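PixA inclusion body protein (Burkholderia cenocepacia, PDB 4LZK) is of unknown function but belongs to the PixA inclusion body protein family and is probably a component of intracellular protein inclusions. Local coordinates at the interface of chains A and B and the interface of chains A and C. Coordinates in Å, arbitrary orientation; residue numbers count along the deposited sequence, not the author numbering. Chains: chain A/B/C, PixA inclusion body protein.

Contact 1: the interface of chains A and B. Residues chain A 105-107, 157; chain B 13, 15, 77, 187.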
loop_
_atom_site.group_PDB
_atom_site.type_symbol
_atom_site.label_atom_id
_atom_site.label_comp_id
_atom_site.label_asym_id
_atom_site.label_seq_id
_atom_site.Cartn_x
_atom_site.Cartn_y
_atom_site.Cartn_z
ATOM N N TYR A 105 10.516 3.372 22.963
ATOM C CA TYR A 105 9.645 2.316 23.407
ATOM C C TYR A 105 10.285 0.945 23.296
ATOM O O TYR A 105 10.063 0.087 24.166
ATOM C CB TYR A 105 8.367 2.311 22.530
ATOM C CG TYR A 105 7.238 1.384 22.978
ATOM C CD1 TYR A 105 6.401 1.750 23.986
ATOM C CD2 TYR A 105 7.008 0.175 22.355
ATOM C CE1 TYR A 105 5.359 0.936 24.402
ATOM C CE2 TYR A 105 5.980 -0.689 22.756
ATOM C CZ TYR A 105 5.123 -0.289 23.751
ATOM O OH TYR A 105 4.115 -1.096 24.181
ATOM N N SER A 106 10.921 0.671 22.145
ATOM C CA SER A 106 11.627 -0.586 21.922
ATOM C C SER A 106 12.864 -0.344 21.134
ATOM O O SER A 106 13.018 0.685 20.507
ATOM C CB SER A 106 10.794 -1.578 21.146
ATOM O OG SER A 106 9.658 -2.077 21.874
ATOM N N GLY A 107 13.811 -1.268 21.211
ATOM C CA GLY A 107 14.870 -1.284 20.185
ATOM C C GLY A 107 16.071 -0.490 20.599
ATOM O O GLY A 107 16.247 -0.197 21.786
ATOM N N TYR A 157 11.678 1.710 18.089
ATOM C CA TYR A 157 10.258 2.038 18.093
ATOM C C TYR A 157 10.115 3.197 19.092
ATOM O O TYR A 157 10.739 3.157 20.193
ATOM C CB TYR A 157 9.346 0.892 18.524
ATOM C CG TYR A 157 9.403 -0.354 17.670
ATOM C CD1 TYR A 157 10.164 -0.437 16.500
ATOM C CD2 TYR A 157 8.789 -1.516 18.113
ATOM C CE1 TYR A 157 10.248 -1.647 15.783
ATOM C CE2 TYR A 157 8.845 -2.667 17.381
ATOM C CZ TYR A 157 9.592 -2.753 16.271
ATOM O OH TYR A 157 9.625 -3.998 15.665
ATOM N N LEU B 13 4.246 4.110 30.085
ATOM C CA LEU B 13 3.454 3.528 28.962
ATOM C C LEU B 13 2.931 2.124 29.225
ATOM O O LEU B 13 2.309 1.472 28.344
ATOM C CB LEU B 13 4.359 3.467 27.733
ATOM C CG LEU B 13 4.999 4.813 27.411
ATOM C CD1 LEU B 13 5.938 4.611 26.254
ATOM C CD2 LEU B 13 4.038 5.972 27.120
ATOM N N LYS B 15 4.231 -0.862 29.019
ATOM C CA LYS B 15 4.571 -1.833 27.998
ATOM C C LYS B 15 4.418 -3.233 28.533
ATOM O O LYS B 15 4.857 -3.538 29.617
ATOM C CB LYS B 15 5.995 -1.563 27.548
ATOM C CG LYS B 15 6.470 -2.462 26.416
ATOM C CD LYS B 15 7.833 -2.041 25.885
ATOM C CE LYS B 15 8.286 -2.996 24.772
ATOM N NZ LYS B 15 9.700 -2.734 24.437
ATOM N N ASN B 77 7.673 -6.575 18.908
ATOM C CA ASN B 77 8.542 -6.218 20.074
ATOM C C ASN B 77 9.159 -7.502 20.580
ATOM O O ASN B 77 8.486 -8.534 20.662
ATOM C CB ASN B 77 7.758 -5.572 21.174
ATOM C CG ASN B 77 6.924 -4.398 20.722
ATOM O OD1 ASN B 77 7.443 -3.273 20.599
ATOM N ND2 ASN B 77 5.642 -4.646 20.432
ATOM N N ALA B 187 12.298 -5.900 17.645
ATOM C CA ALA B 187 13.200 -4.929 18.273
ATOM C C ALA B 187 12.883 -4.832 19.763
ATOM O O ALA B 187 13.758 -4.630 20.593
ATOM C CB ALA B 187 13.007 -3.580 17.618
ATOM O OXT ALA B 187 11.722 -4.916 20.153
#
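A:Gly107 meets the C-terminal residue B:Ala187 from a backbone with positive phi (93°), just past A:Tyr105, where the chain turns out of its extended strand and presents the A:Tyr105 carbonyl to chain B. In this interface, which may or may not be the biological one, B:Lys15 carries much of the contact. Its chain is extended beyond CG and passes over one face of the A:Tyr105 ring, with CD 4.0 Å from the ring centroid of A:Tyr105 in a CH-pi contact displaced toward the rim. The ammonium group then reaches past the ring: B:Lys15 NZ donates to A:Tyr105 O at 2.9 Å, tilted from the carbonyl plane, and to A:Ser106 OG at 2.6 Å. The serine hydroxyl passes the link on, since A:Ser106 OG donates to the amide oxygen OD1 of B:Asn77 at 2.8 Å, in a bond bent at the oxygen and tilted somewhat from the carbonyl plane. The hydroxyl thus accepts from one segment of chain B and donates to another, which should fix its rotation. A chi1 of -172° swings the A:Tyr105 ring away from its own backbone N and turns one face to the lysine methylenes. At the rim of that ring, in its plane, sit B:Asn77 OD1 and the methyl CD1 of B:Leu13, the latter 3.7 Å from A:Tyr105 CD1. The B:Asn77 amide is turned 67° from the ring. The methyl CB of B:Ala187 lies over one face of the A:Tyr157 ring, 3.8 Å from A:Tyr157 CZ. The terminal carboxylate of B:Ala187 may add to the electrostatic setting of the lysine ammonium. On chain A the site lies at the end of strand 96-105, beside the neighbouring strand 154-168; chain B brings its N-terminal arm, the loop after strand 72-76 and its C-terminus.

Contact 2: the interface of chains A and C. Residues chain A 98-99, 163, 165; chain C 134, 136.
C:Ile134, which is poorly ordered, approaches the ring of A:Tyr165 from the CE2 side of the hydroxyl, where CD1 of C:Ile134 as modelled stands 4.2 Å from A:Tyr165 OH; neither C:Ile134 nor C:Thr136 lies over a face of the ring. Within chain A the CD2-CE2 side of the ring is approached by the CD1 methyl of A:Leu98, which lies between the ring and C:Thr136. The other flat group touched is the peptide carbonyl of A:Ile99, with its oxygen O 4.1 Å from C:Ile134 CG1, a peripheral contact. The remaining contacts among the residues described are between carbon atoms. As modelled, the methyl CD1 of C:Ile134 leads, resting against A:Ala163 CB at 4.0 Å and against the A:Leu98 CB methylene at 4.1 Å, so that one branch tip spans two strands. CG1 of this isoleucine is modelled anti to the carbonyl carbon (chi1 -59°), and the nearly straight CG1-CD1 extension (chi2 168°) would carry the methyl toward the sheet. A:Leu98 reaches farther out: its CD1 meets CG2 of C:Thr136 at 3.4 Å, the two side chains crossing at a slant. This is tighter than usual for two methyl groups, but C:Thr136 is poorly ordered too, so the closeness should carry little weight. The patch buries a modest 121 Å² and may contribute by shielding a few apolar groups from water. Chain A supplies two neighbouring antiparallel strands, 96-105 and 154-168, whereas chain C supplies a loop that lies between strands 115-119 and 143-149 of the fold. The interface has two-fold symmetry, so the same loop of chain A meets the corresponding strands of chain C.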
loop_
_atom_site.group_PDB
_atom_site.type_symbol
_atom_site.label_atom_id
_atom_site.label_comp_id
_atom_site.label_asym_id
_atom_site.label_seq_id
_atom_site.Cartn_x
_atom_site.Cartn_y
_atom_site.Cartn_z
ATOM N N LEU A 98 -2.280 17.601 20.285
ATOM C CA LEU A 98 -1.026 18.279 20.557
ATOM C C LEU A 98 0.010 17.363 21.243
ATOM O O LEU A 98 -0.158 16.958 22.392
ATOM C CB LEU A 98 -1.287 19.479 21.420
ATOM C CG LEU A 98 -2.212 20.567 20.746
ATOM C CD1 LEU A 98 -2.725 21.613 21.759
ATOM C CD2 LEU A 98 -1.491 21.266 19.585
ATOM N N ILE A 99 1.064 17.036 20.519
ATOM C CA ILE A 99 2.197 16.241 21.039
ATOM C C ILE A 99 2.820 16.919 22.261
ATOM O O ILE A 99 3.073 18.153 22.256
ATOM C CB ILE A 99 3.271 16.020 19.994
ATOM C CG1 ILE A 99 2.651 15.253 18.807
ATOM C CG2 ILE A 99 4.477 15.263 20.596
ATOM C CD1 ILE A 99 3.531 15.091 17.577
ATOM N N ALA A 163 -1.970 15.214 23.853
ATOM C CA ALA A 163 -3.232 15.612 24.508
ATOM C C ALA A 163 -4.289 15.850 23.429
ATOM O O ALA A 163 -4.023 16.522 22.398
ATOM C CB ALA A 163 -2.972 16.906 25.259
ATOM N N TYR A 165 -7.945 17.633 22.817
ATOM C CA TYR A 165 -8.922 18.620 23.283
ATOM C C TYR A 165 -10.098 18.653 22.368
ATOM O O TYR A 165 -9.926 18.480 21.148
ATOM C CB TYR A 165 -8.259 20.002 23.248
ATOM C CG TYR A 165 -7.132 20.061 24.287
ATOM C CD1 TYR A 165 -7.396 20.344 25.633
ATOM C CD2 TYR A 165 -5.826 19.791 23.896
ATOM C CE1 TYR A 165 -6.359 20.406 26.550
ATOM C CE2 TYR A 165 -4.782 19.746 24.795
ATOM C CZ TYR A 165 -5.047 20.112 26.133
ATOM O OH TYR A 165 -4.023 20.079 27.024
ATOM N N ILE C 134 3.561 21.738 26.736
ATOM C CA ILE C 134 2.983 22.193 25.471
ATOM C C ILE C 134 3.063 23.714 25.316
ATOM O O ILE C 134 2.590 24.459 26.160
ATOM C CB ILE C 134 1.494 21.754 25.244
ATOM C CG1 ILE C 134 1.323 20.248 25.254
ATOM C CG2 ILE C 134 0.993 22.254 23.920
ATOM C CD1 ILE C 134 -0.145 19.799 25.317
ATOM N N THR C 136 1.237 26.441 23.201
ATOM C CA THR C 136 0.084 26.684 22.301
ATOM C C THR C 136 -0.304 28.138 22.265
ATOM O O THR C 136 0.036 28.868 23.154
ATOM C CB THR C 136 -1.177 25.889 22.678
ATOM O OG1 THR C 136 -1.323 25.866 24.105
ATOM C CG2 THR C 136 -1.081 24.517 22.231
#

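Contact 1 and contact 2 lie about 23 Å apart, measured between the centres of their C-alpha atoms, and share the same strand pair of chain A, 96-105 and 154-168. Contact 2 uses one stretch of the pair and contact 1 the opposite end, so one subunit touches two neighbours along the same strands. The interfaces differ in symmetry: contact 1 belongs to one that is not an exact two-fold, contact 2 to one that is. Together they help join copies in the deposited six-chain assembly, although the structure alone does not show that this is the biological oligomer.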